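Local coordinates for Phthiocerol/phenolphthiocerol synthesis polyketide synthase type I PpsC (PDB 5NJI), which probably dehydrates beta-hydroxyacyl chains during phthiocerol and phenolphthiocerol assembly, the deposited chain being the synthase's dehydratase domain, at residues A72-A77 against F222-V227; P189-I194 against M228-L233; A207-P212 against V280-S285. The protein carries 1 engineered substitution. One frame throughout, in Å; residues are numbered along the deposited sequence.

Contact 1. Residues A72-A77 against F222-V227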
loop_
_atom_site.group_PDB
_atom_site.type_symbol
_atom_site.label_atom_id
_atom_site.label_comp_id
_atom_site.label_asym_id
_atom_site.label_seq_id
_atom_site.Cartn_x
_atom_site.Cartn_y
_atom_site.Cartn_z
ATOM N N ALA A 72 2.206 0.678 -3.537
ATOM C CA ALA A 72 2.606 1.617 -4.567
ATOM C C ALA A 72 1.507 1.799 -5.592
ATOM O O ALA A 72 1.327 2.903 -6.110
ATOM C CB ALA A 72 3.899 1.160 -5.244
ATOM N N TYR A 73 0.755 0.739 -5.894
ATOM C CA TYR A 73 -0.356 0.883 -6.827
ATOM C C TYR A 73 -1.430 1.798 -6.251
ATOM O O TYR A 73 -2.062 2.571 -6.978
ATOM C CB TYR A 73 -0.954 -0.481 -7.147
ATOM C CG TYR A 73 -0.020 -1.474 -7.797
ATOM C CD1 TYR A 73 0.238 -1.434 -9.154
ATOM C CD2 TYR A 73 0.588 -2.458 -7.049
ATOM C CE1 TYR A 73 1.047 -2.360 -9.730
ATOM C CE2 TYR A 73 1.408 -3.380 -7.613
ATOM C CZ TYR A 73 1.632 -3.339 -8.952
ATOM O OH TYR A 73 2.449 -4.288 -9.509
ATOM N N ALA A 74 -1.657 1.721 -4.940
ATOM C CA ALA A 74 -2.617 2.624 -4.316
ATOM C C ALA A 74 -2.195 4.072 -4.483
ATOM O O ALA A 74 -3.009 4.926 -4.847
ATOM C CB ALA A 74 -2.768 2.279 -2.834
ATOM N N GLU A 75 -0.910 4.372 -4.247
ATOM C CA GLU A 75 -0.428 5.732 -4.453
ATOM C C GLU A 75 -0.547 6.155 -5.919
ATOM O O GLU A 75 -0.917 7.295 -6.225
ATOM C CB GLU A 75 1.009 5.835 -3.953
ATOM C CG GLU A 75 1.737 7.095 -4.408
ATOM C CD GLU A 75 1.005 8.381 -4.028
ATOM O OE1 GLU A 75 0.095 8.354 -3.174
ATOM O OE2 GLU A 75 1.340 9.438 -4.591
ATOM N N ILE A 76 -0.215 5.264 -6.847
ATOM C CA ILE A 76 -0.302 5.632 -8.252
ATOM C C ILE A 76 -1.730 5.989 -8.631
ATOM O O ILE A 76 -1.963 6.962 -9.353
ATOM C CB ILE A 76 0.252 4.499 -9.130
ATOM C CG1 ILE A 76 1.764 4.405 -8.934
ATOM C CG2 ILE A 76 -0.084 4.714 -10.585
ATOM C CD1 ILE A 76 2.359 3.070 -9.364
ATOM N N ALA A 77 -2.703 5.211 -8.164
ATOM C CA ALA A 77 -4.094 5.516 -8.487
ATOM C C ALA A 77 -4.521 6.866 -7.911
ATOM O O ALA A 77 -5.169 7.666 -8.598
ATOM C CB ALA A 77 -5.003 4.398 -7.985
ATOM N N PHE A 222 3.992 12.450 -3.084
ATOM C CA PHE A 222 3.090 11.355 -2.738
ATOM C C PHE A 222 1.824 11.865 -2.062
ATOM O O PHE A 222 1.881 12.695 -1.150
ATOM C CB PHE A 222 3.762 10.343 -1.808
ATOM C CG PHE A 222 4.909 9.579 -2.423
ATOM C CD1 PHE A 222 5.004 9.387 -3.787
ATOM C CD2 PHE A 222 5.879 9.016 -1.612
ATOM C CE1 PHE A 222 6.054 8.668 -4.332
ATOM C CE2 PHE A 222 6.918 8.306 -2.138
ATOM C CZ PHE A 222 7.015 8.129 -3.510
ATOM N N MET A 223 0.738 11.241 -2.434
ATOM C CA MET A 223 -0.553 11.471 -1.815
ATOM C C MET A 223 -0.570 10.547 -0.554
ATOM O O MET A 223 -0.898 10.947 0.539
ATOM C CB MET A 223 -1.775 11.122 -2.696
ATOM C CG MET A 223 -1.946 11.927 -3.958
ATOM S SD MET A 223 -2.399 13.573 -3.515
ATOM C CE MET A 223 -3.996 13.270 -2.834
ATOM N N LEU A 224 -0.051 9.412 -0.727
ATOM C CA LEU A 224 -0.043 8.314 0.268
ATOM C C LEU A 224 1.329 7.642 0.196
ATOM O O LEU A 224 1.737 7.366 -0.842
ATOM C CB LEU A 224 -1.172 7.257 -0.103
ATOM C CG LEU A 224 -1.548 5.990 0.678
ATOM C CD1 LEU A 224 -1.918 6.324 2.115
ATOM C CD2 LEU A 224 -2.656 5.142 0.028
ATOM N N HIS A 225 2.106 7.735 1.119
ATOM C CA HIS A 225 3.481 7.230 1.087
ATOM C C HIS A 225 3.416 5.665 1.074
ATOM O O HIS A 225 3.038 5.125 2.015
ATOM C CB HIS A 225 4.368 7.739 2.280
ATOM C CG HIS A 225 5.843 7.569 2.059
ATOM N ND1 HIS A 225 6.396 6.393 1.635
ATOM C CD2 HIS A 225 6.875 8.445 2.147
ATOM C CE1 HIS A 225 7.693 6.547 1.479
ATOM N NE2 HIS A 225 8.009 7.781 1.787
ATOM N N PRO A 226 3.812 5.011 -0.007
ATOM C CA PRO A 226 3.689 3.576 -0.091
ATOM C C PRO A 226 4.436 2.794 1.027
ATOM O O PRO A 226 4.041 1.795 1.468
ATOM C CB PRO A 226 4.298 3.239 -1.475
ATOM C CG PRO A 226 4.247 4.455 -2.224
ATOM C CD PRO A 226 4.262 5.594 -1.278
ATOM N N VAL A 227 5.592 3.304 1.400
ATOM C CA VAL A 227 6.398 2.522 2.368
ATOM C C VAL A 227 5.685 2.555 3.706
ATOM O O VAL A 227 5.564 1.656 4.419
ATOM C CB VAL A 227 7.860 3.059 2.568
ATOM C CG1 VAL A 227 8.605 2.287 3.591
ATOM C CG2 VAL A 227 8.550 3.145 1.223
#
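Helix 70-84 meets the loop and first turn leading into helix 226-234, the two central helices of a double hot-dog dehydratase fold, with Glu-75 holding the backbone of Met-223 and Leu-224. The glutamate leaves its helix with CG opposite the backbone N (chi1 166°) and bends at the next bond, which lifts the carboxylate to the two amides. OE2 accepts from Met-223 N at 2.9 Å on its syn side, though well out of the carboxylate plane, with a nearly straight N-H approach of 167°. OE1 takes Leu-224 N at 2.7 Å, a more bent bond whose donor stands 44° above the carboxylate plane. OE2 has a further partner in His-29 NE2, so this buried acid is held through both oxygens. Phe-222 lies transverse to the glutamate, bringing its CD1 to 4.0 Å from Glu-75 CG. His-225 and Pro-226 then open the HPxxxDxxxQ signature of these dehydratases. The imidazole N-caps helix 226-234: ND1 receives Val-227 N (3.2 Å) almost in the ring plane, while NE2 is hydrogen-bonded to Ala-215 O. Pro-226, in the first turn, lies on helix 70-84 by two ring carbons, with CB 3.9 Å from Ala-72 CA and CG 3.9 Å from Glu-75 CB.

Contact 2. Residues P189-I194 against M228-L233. With 8Z2 (~{S}-[2-[3-[[(2~{R})-4-[[[(2~{R},3~{S},4~{R},5~{R})-5-(6-aminopurin-9-yl)-4-oxidanyl-3-phosphonooxy-oxolan-2-yl]methoxy-oxidanyl-phosphoryl]oxy-oxidanyl-phosphoryl]oxy-3,3-dimethyl-2-oxidanyl-butanoyl]amino]propanoylamino]ethyl] (~{E})-dodec-2-enethioate), chain B.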
loop_
_atom_site.group_PDB
_atom_site.type_symbol
_atom_site.label_atom_id
_atom_site.label_comp_id
_atom_site.label_asym_id
_atom_site.label_seq_id
_atom_site.Cartn_x
_atom_site.Cartn_y
_atom_site.Cartn_z
ATOM N N PRO A 189 15.853 -2.269 4.704
ATOM C CA PRO A 189 15.801 -1.272 5.792
ATOM C C PRO A 189 14.740 -0.197 5.618
ATOM O O PRO A 189 14.144 0.256 6.605
ATOM C CB PRO A 189 17.215 -0.682 5.772
ATOM C CG PRO A 189 18.069 -1.794 5.254
ATOM C CD PRO A 189 17.235 -2.516 4.243
ATOM N N ALA A 190 14.483 0.236 4.385
ATOM C CA ALA A 190 13.519 1.296 4.186
ATOM C C ALA A 190 12.123 0.894 4.645
ATOM O O ALA A 190 11.334 1.770 4.992
ATOM C CB ALA A 190 13.498 1.714 2.724
ATOM N N PHE A 191 11.814 -0.395 4.677
ATOM C CA PHE A 191 10.494 -0.889 5.052
ATOM C C PHE A 191 10.424 -1.414 6.474
ATOM O O PHE A 191 9.363 -1.869 6.887
ATOM C CB PHE A 191 10.055 -2.002 4.089
ATOM C CG PHE A 191 9.624 -1.504 2.735
ATOM C CD1 PHE A 191 10.550 -1.182 1.762
ATOM C CD2 PHE A 191 8.276 -1.346 2.447
ATOM C CE1 PHE A 191 10.156 -0.694 0.521
ATOM C CE2 PHE A 191 7.866 -0.859 1.199
ATOM C CZ PHE A 191 8.806 -0.546 0.232
ATOM N N GLN A 192 11.524 -1.383 7.225
ATOM C CA GLN A 192 11.544 -1.941 8.576
ATOM C C GLN A 192 11.131 -0.869 9.582
ATOM O O GLN A 192 11.908 -0.398 10.422
ATOM C CB GLN A 192 12.921 -2.516 8.881
ATOM C CG GLN A 192 13.224 -3.807 8.106
ATOM C CD GLN A 192 14.677 -4.237 8.226
ATOM O OE1 GLN A 192 15.363 -3.847 9.166
ATOM N NE2 GLN A 192 15.162 -5.024 7.258
ATOM N N GLY A 193 9.859 -0.503 9.492
ATOM C CA GLY A 193 9.293 0.559 10.295
ATOM C C GLY A 193 8.553 0.142 11.544
ATOM O O GLY A 193 8.145 1.012 12.306
ATOM N N ILE A 194 8.376 -1.144 11.795
ATOM C CA ILE A 194 7.753 -1.569 13.042
ATOM C C ILE A 194 8.831 -1.599 14.120
ATOM O O ILE A 194 9.801 -2.356 14.023
ATOM C CB ILE A 194 7.062 -2.926 12.874
ATOM C CG1 ILE A 194 5.820 -2.728 11.990
ATOM C CG2 ILE A 194 6.655 -3.485 14.217
ATOM C CD1 ILE A 194 5.030 -3.954 11.713
ATOM N N MET A 228 5.186 3.730 4.040
ATOM C CA MET A 228 4.342 3.867 5.241
ATOM C C MET A 228 2.909 2.947 5.429
ATOM O O MET A 228 2.651 2.263 6.292
ATOM C CB MET A 228 3.979 5.333 5.667
ATOM C CG MET A 228 3.512 5.483 7.078
ATOM S SD MET A 228 5.010 5.422 8.117
ATOM C CE MET A 228 4.541 6.130 9.646
ATOM N N MET A 229 2.269 2.941 4.259
ATOM C CA MET A 229 1.128 2.079 4.074
ATOM C C MET A 229 1.608 0.598 4.222
ATOM O O MET A 229 1.003 -0.147 4.869
ATOM C CB MET A 229 0.379 2.223 2.737
ATOM C CG MET A 229 -0.764 1.256 2.584
ATOM S SD MET A 229 -1.685 1.761 1.147
ATOM C CE MET A 229 -2.817 0.424 1.022
ATOM N N ASP A 230 2.705 0.211 3.562
ATOM C CA ASP A 230 3.163 -1.156 3.710
ATOM C C ASP A 230 3.498 -1.472 5.163
ATOM O O ASP A 230 3.172 -2.560 5.648
ATOM C CB ASP A 230 4.378 -1.426 2.818
ATOM C CG ASP A 230 4.716 -2.910 2.764
ATOM O OD1 ASP A 230 4.008 -3.645 2.035
ATOM O OD2 ASP A 230 5.652 -3.353 3.474
ATOM N N ILE A 231 4.168 -0.544 5.861
ATOM C CA ILE A 231 4.508 -0.746 7.269
ATOM C C ILE A 231 3.246 -0.968 8.083
ATOM O O ILE A 231 3.172 -1.877 8.917
ATOM C CB ILE A 231 5.329 0.450 7.798
ATOM C CG1 ILE A 231 6.736 0.450 7.209
ATOM C CG2 ILE A 231 5.414 0.429 9.339
ATOM C CD1 ILE A 231 7.426 1.827 7.285
ATOM N N ALA A 232 2.214 -0.171 7.825
ATOM C CA ALA A 232 0.940 -0.398 8.504
ATOM C C ALA A 232 0.402 -1.803 8.238
ATOM O O ALA A 232 -0.069 -2.474 9.158
ATOM C CB ALA A 232 -0.083 0.650 8.077
ATOM N N LEU A 233 0.473 -2.275 6.991
ATOM C CA LEU A 233 -0.006 -3.620 6.650
ATOM C C LEU A 233 0.806 -4.723 7.317
ATOM O O LEU A 233 0.266 -5.795 7.601
ATOM C CB LEU A 233 0.042 -3.827 5.134
ATOM C CG LEU A 233 -0.812 -2.896 4.277
ATOM C CD1 LEU A 233 -0.552 -3.194 2.809
ATOM C CD2 LEU A 233 -2.295 -3.060 4.619
HETATM C C2 8Z2 B . -10.628 -8.888 -13.204
HETATM C C4 8Z2 B . -9.367 -10.861 -13.187
HETATM C C5 8Z2 B . -9.393 -10.882 -14.499
HETATM C C6 8Z2 B . -10.028 -9.959 -15.177
HETATM C C8 8Z2 B . -8.298 -12.588 -13.896
HETATM C C10 8Z2 B . 1.001 -11.625 6.626
HETATM C C11 8Z2 B . -0.078 -12.365 7.308
HETATM C C12 8Z2 B . 0.146 -13.825 7.199
HETATM N N9 8Z2 B . -8.633 -11.890 -12.815
HETATM N N7 8Z2 B . -8.719 -11.921 -14.919
HETATM N N3 8Z2 B . -9.978 -9.872 -12.510
HETATM N N1 8Z2 B . -10.658 -8.954 -14.568
HETATM N N6 8Z2 B . -9.971 -10.113 -16.476
HETATM C "C1'" 8Z2 B . -8.661 -11.790 -11.215
HETATM C "C2'" 8Z2 B . -9.973 -12.432 -10.966
HETATM O "O2'" 8Z2 B . -10.479 -11.473 -10.046
HETATM C "C3'" 8Z2 B . -9.543 -13.895 -10.431
HETATM O "O3'" 8Z2 B . -10.669 -14.802 -10.612
HETATM C "C4'" 8Z2 B . -8.748 -13.270 -9.102
HETATM O "O4'" 8Z2 B . -7.929 -12.267 -9.864
HETATM C "C5'" 8Z2 B . -7.784 -14.000 -8.179
HETATM O "O5'" 8Z2 B . -6.638 -14.492 -8.765
HETATM P P1 8Z2 B . -6.548 -15.438 -9.897
HETATM O O11 8Z2 B . -6.545 -14.459 -10.977
HETATM O O12 8Z2 B . -7.739 -16.273 -10.197
HETATM O O6 8Z2 B . -5.135 -16.394 -9.885
HETATM P P2 8Z2 B . -3.932 -16.074 -10.913
HETATM O O21 8Z2 B . -4.360 -15.119 -12.106
HETATM O O22 8Z2 B . -3.104 -17.004 -11.568
HETATM O O7 8Z2 B . -3.043 -15.313 -9.772
HETATM C CPA 8Z2 B . -3.228 -15.287 -8.346
HETATM C CPB 8Z2 B . -2.061 -14.396 -7.843
HETATM C CP8 8Z2 B . -2.181 -13.051 -8.583
HETATM C CP7 8Z2 B . -2.112 -14.168 -6.367
HETATM C CP9 8Z2 B . -0.746 -15.078 -8.202
HETATM O OP3 8Z2 B . -3.409 -12.543 -8.240
HETATM C CP6 8Z2 B . -1.073 -12.020 -8.242
HETATM O OP2 8Z2 B . 0.046 -12.295 -8.481
HETATM N NP2 8Z2 B . -1.451 -10.805 -7.874
HETATM C CP5 8Z2 B . -0.578 -9.690 -7.582
HETATM C CP4 8Z2 B . -0.282 -9.648 -6.095
HETATM C CP3 8Z2 B . 0.663 -8.454 -5.828
HETATM O OP1 8Z2 B . 1.348 -8.032 -6.695
HETATM N NP1 8Z2 B . 0.688 -7.948 -4.619
HETATM C CP2 8Z2 B . 1.491 -6.814 -4.276
HETATM C CP1 8Z2 B . 2.924 -7.177 -4.110
HETATM S S 8Z2 B . 3.167 -8.251 -2.661
HETATM P P3 8Z2 B . -11.167 -15.013 -12.288
HETATM O O31 8Z2 B . -9.671 -15.150 -13.060
HETATM O O32 8Z2 B . -11.703 -13.906 -12.966
HETATM O O33 8Z2 B . -11.965 -16.177 -12.686
HETATM C CA1 8Z2 B . 2.993 -7.262 -1.503
HETATM C CA2 8Z2 B . 3.188 -7.830 -0.147
HETATM O OA1 8Z2 B . 2.733 -6.101 -1.546
HETATM C CA3 8Z2 B . 2.980 -6.931 1.008
HETATM C CA4 8Z2 B . 3.129 -7.517 2.351
HETATM C CA5 8Z2 B . 2.656 -6.604 3.454
HETATM C CA6 8Z2 B . 2.783 -7.300 4.800
HETATM C CA7 8Z2 B . 1.646 -8.325 5.015
HETATM C CA8 8Z2 B . 1.972 -9.348 6.086
HETATM C CA9 8Z2 B . 0.750 -10.165 6.587
#
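Chi1 of -170° swings the Asp-230 carboxylate opposite its backbone N, and chi1 of -75° in Phe-191 turns the phenyl ring back to meet it. The two side chains stand nearly perpendicular, their planes 85° apart. Asp-230 CB sits at the ring edge, in plane, 3.9 Å from Phe-191 CE2, while OD2 approaches Phe-191 CD2 obliquely at 3.5 Å. The next residue of helix 226-234, Ile-231, packs against Gly-193, just after an inverse gamma turn centred on Gln-192. Its CG1 touches Phe-191 O at 3.5 Å, and its CD1 comes to 3.8 Å from Gly-193 CA, a close approach that the missing side chain permits. Beyond the glycine, Ile-194 and Ile-231 run alongside each other, pointing opposite ways, with Ile-194 CG1 4.1 Å from Ile-231 CG2. No hydrogen bond joins the segments directly. Gln-234 NE2 bridges them instead, reaching both Phe-191 O and Asp-230 OD2, and His-187 NE2 adds a weak bond to OD2. With OD2 positioned in this way, OD1 lies against the acyl chain from CA3, the beta carbon, to CA5 (3.5 Å), consistent with the aspartate of HPxxxDxxxQ facing the carbon where dehydration would take place.

Contact 3. Residues A207-P212 against V280-S285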
loop_
_atom_site.group_PDB
_atom_site.type_symbol
_atom_site.label_atom_id
_atom_site.label_comp_id
_atom_site.label_asym_id
_atom_site.label_seq_id
_atom_site.Cartn_x
_atom_site.Cartn_y
_atom_site.Cartn_z
ATOM N N ALA A 207 1.052 -1.921 16.789
ATOM C CA ALA A 207 2.444 -1.624 16.508
ATOM C C ALA A 207 2.739 -0.139 16.681
ATOM O O ALA A 207 1.944 0.723 16.301
ATOM C CB ALA A 207 2.821 -2.045 15.084
ATOM N N GLN A 208 3.914 0.149 17.216
ATOM C CA GLN A 208 4.505 1.466 17.118
ATOM C C GLN A 208 5.312 1.506 15.832
ATOM O O GLN A 208 6.124 0.611 15.603
ATOM C CB GLN A 208 5.416 1.733 18.323
ATOM C CG GLN A 208 5.948 3.154 18.439
ATOM C CD GLN A 208 4.955 4.098 19.085
ATOM O OE1 GLN A 208 4.088 3.677 19.847
ATOM N NE2 GLN A 208 5.076 5.382 18.780
ATOM N N VAL A 209 5.100 2.538 15.009
ATOM C CA VAL A 209 5.695 2.594 13.679
ATOM C C VAL A 209 6.444 3.898 13.472
ATOM O O VAL A 209 6.180 4.918 14.105
ATOM C CB VAL A 209 4.647 2.384 12.563
ATOM C CG1 VAL A 209 4.003 1.009 12.722
ATOM C CG2 VAL A 209 3.613 3.496 12.514
ATOM N N ARG A 210 7.416 3.844 12.562
ATOM C CA ARG A 210 8.199 5.006 12.198
ATOM C C ARG A 210 8.609 4.821 10.748
ATOM O O ARG A 210 8.699 3.695 10.260
ATOM C CB ARG A 210 9.441 5.157 13.070
ATOM C CG ARG A 210 10.536 4.194 12.679
ATOM C CD ARG A 210 11.683 4.215 13.660
ATOM N NE ARG A 210 12.432 5.465 13.602
ATOM C CZ ARG A 210 13.400 5.707 12.721
ATOM N NH1 ARG A 210 13.728 4.786 11.819
ATOM N NH2 ARG A 210 14.040 6.867 12.734
ATOM N N LEU A 211 8.825 5.928 10.062
ATOM C CA LEU A 211 9.266 5.879 8.688
ATOM C C LEU A 211 10.787 5.934 8.651
ATOM O O LEU A 211 11.362 6.940 9.089
ATOM C CB LEU A 211 8.680 7.036 7.917
ATOM C CG LEU A 211 8.913 7.026 6.415
ATOM C CD1 LEU A 211 8.217 5.802 5.768
ATOM C CD2 LEU A 211 8.409 8.303 5.788
ATOM N N PRO A 212 11.475 4.882 8.194
ATOM C CA PRO A 212 12.939 4.937 8.163
ATOM C C PRO A 212 13.430 6.065 7.274
ATOM O O PRO A 212 12.782 6.460 6.308
ATOM C CB PRO A 212 13.339 3.563 7.616
ATOM C CG PRO A 212 12.204 2.667 7.969
ATOM C CD PRO A 212 10.986 3.540 7.825
ATOM N N VAL A 280 2.179 7.048 13.846
ATOM C CA VAL A 280 3.022 6.451 14.875
ATOM C C VAL A 280 2.443 5.170 15.451
ATOM O O VAL A 280 3.180 4.412 16.104
ATOM C CB VAL A 280 3.314 7.453 16.017
ATOM C CG1 VAL A 280 4.032 8.657 15.479
ATOM C CG2 VAL A 280 2.049 7.883 16.703
ATOM N N ARG A 281 1.161 4.875 15.245
ATOM C CA ARG A 281 0.542 3.673 15.778
ATOM C C ARG A 281 -0.300 3.033 14.691
ATOM O O ARG A 281 -1.072 3.724 14.013
ATOM C CB ARG A 281 -0.359 3.973 16.990
ATOM C CG ARG A 281 0.336 4.639 18.179
ATOM C CD ARG A 281 1.299 3.712 18.903
ATOM N NE ARG A 281 0.651 2.490 19.371
ATOM C CZ ARG A 281 1.290 1.473 19.942
ATOM N NH1 ARG A 281 2.603 1.522 20.123
ATOM N NH2 ARG A 281 0.613 0.403 20.335
ATOM N N ALA A 282 -0.147 1.721 14.520
ATOM C CA ALA A 282 -0.975 0.954 13.608
ATOM C C ALA A 282 -1.636 -0.182 14.365
ATOM O O ALA A 282 -1.000 -0.838 15.200
ATOM C CB ALA A 282 -0.140 0.407 12.444
ATOM N N VAL A 283 -2.920 -0.401 14.086
ATOM C CA VAL A 283 -3.690 -1.482 14.685
ATOM C C VAL A 283 -4.268 -2.315 13.542
ATOM O O VAL A 283 -4.899 -1.768 12.630
ATOM C CB VAL A 283 -4.796 -0.946 15.609
ATOM C CG1 VAL A 283 -5.541 -2.095 16.263
ATOM C CG2 VAL A 283 -4.199 -0.017 16.650
ATOM N N GLY A 284 -4.007 -3.612 13.565
ATOM C CA GLY A 284 -4.434 -4.498 12.494
ATOM C C GLY A 284 -5.140 -5.725 13.028
ATOM O O GLY A 284 -4.737 -6.297 14.042
ATOM N N SER A 285 -6.209 -6.122 12.333
ATOM C CA SER A 285 -6.942 -7.342 12.632
ATOM C C SER A 285 -7.049 -8.169 11.365
ATOM O O SER A 285 -7.169 -7.630 10.260
ATOM C CB SER A 285 -8.345 -7.048 13.205
ATOM O OG SER A 285 -9.126 -6.310 12.293
#
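The carbonyl oxygen of Ala-207 takes one hydrogen bond, one CA-H...O contact and a guanidinium face from the neighbouring strand. Ala-282 N donates to it at 2.9 Å in the carbonyl plane, Arg-281 CA approaches it to 3.3 Å, and the Arg-281 guanidinium lays one face over it, with the oxygen centred 3.7 Å above that plane. The reciprocal bond, Ala-207 N to Ala-282 O at 2.8 Å, completes an antiparallel hydrogen-bonded pair. Gln-208 and Arg-281 form the adjoining non-hydrogen-bonded pair, and here the side chains supply the bond that the backbone lacks: Arg-281 NH1 donates to Gln-208 OE1 at 2.6 Å. Bends at chi2 and chi3 turn the arginine back over its strand toward the glutamine, itself bent at chi2 (82°), and the two side chains meet crosswise. OE1 lies close to the guanidinium plane, while NH1 is tilted from the plane of the amide. Arg-281 NH2 also lies close to Arg-206 NH2, a pair of like charges. One residue further along, Val-209 N reaches Val-280 O at 2.9 Å, but from 52° above the carbonyl plane. This skewed approach comes where the strand is distorted, since Val-280 and Arg-281 together face Thr-300 in a classic beta bulge. On the other side of the sheet, Val-209 CG1 packs on Ala-282 CB at 4.2 Å. The short strand axes run at 142°, antiparallel with marked twist. Strand 205-209 lies between 194-200 and 281-289, and 292-300 follows on the latter's far side; Val-209 and Ala-282 both touch Leu-299 there, while Met-228 and Ile-231 of helix 226-234 rest on Val-209.

In the fold
Helix 226-234 ties the three contacts together: its first turn serves contact 1, its next residues serve contact 2, and it packs on strand 205-209 of contact 3. Contacts 2 and 3 are closest, with centres about 8 Å apart and a probable hydrogen bond between Arg-210 N and Gly-193 O (2.9 Å); the centre of contact 1 lies about 13 Å from that of contact 2 and 17 Å from that of contact 3. Along the chain the segments alternate, 72-77, 189-194, 207-212, 222-227, 228-233, 280-285, so the contacts cross in sequence. In the double hot-dog fold known for this dehydratase family, contact 1 joins the two central helices, beside the bound acyl chain.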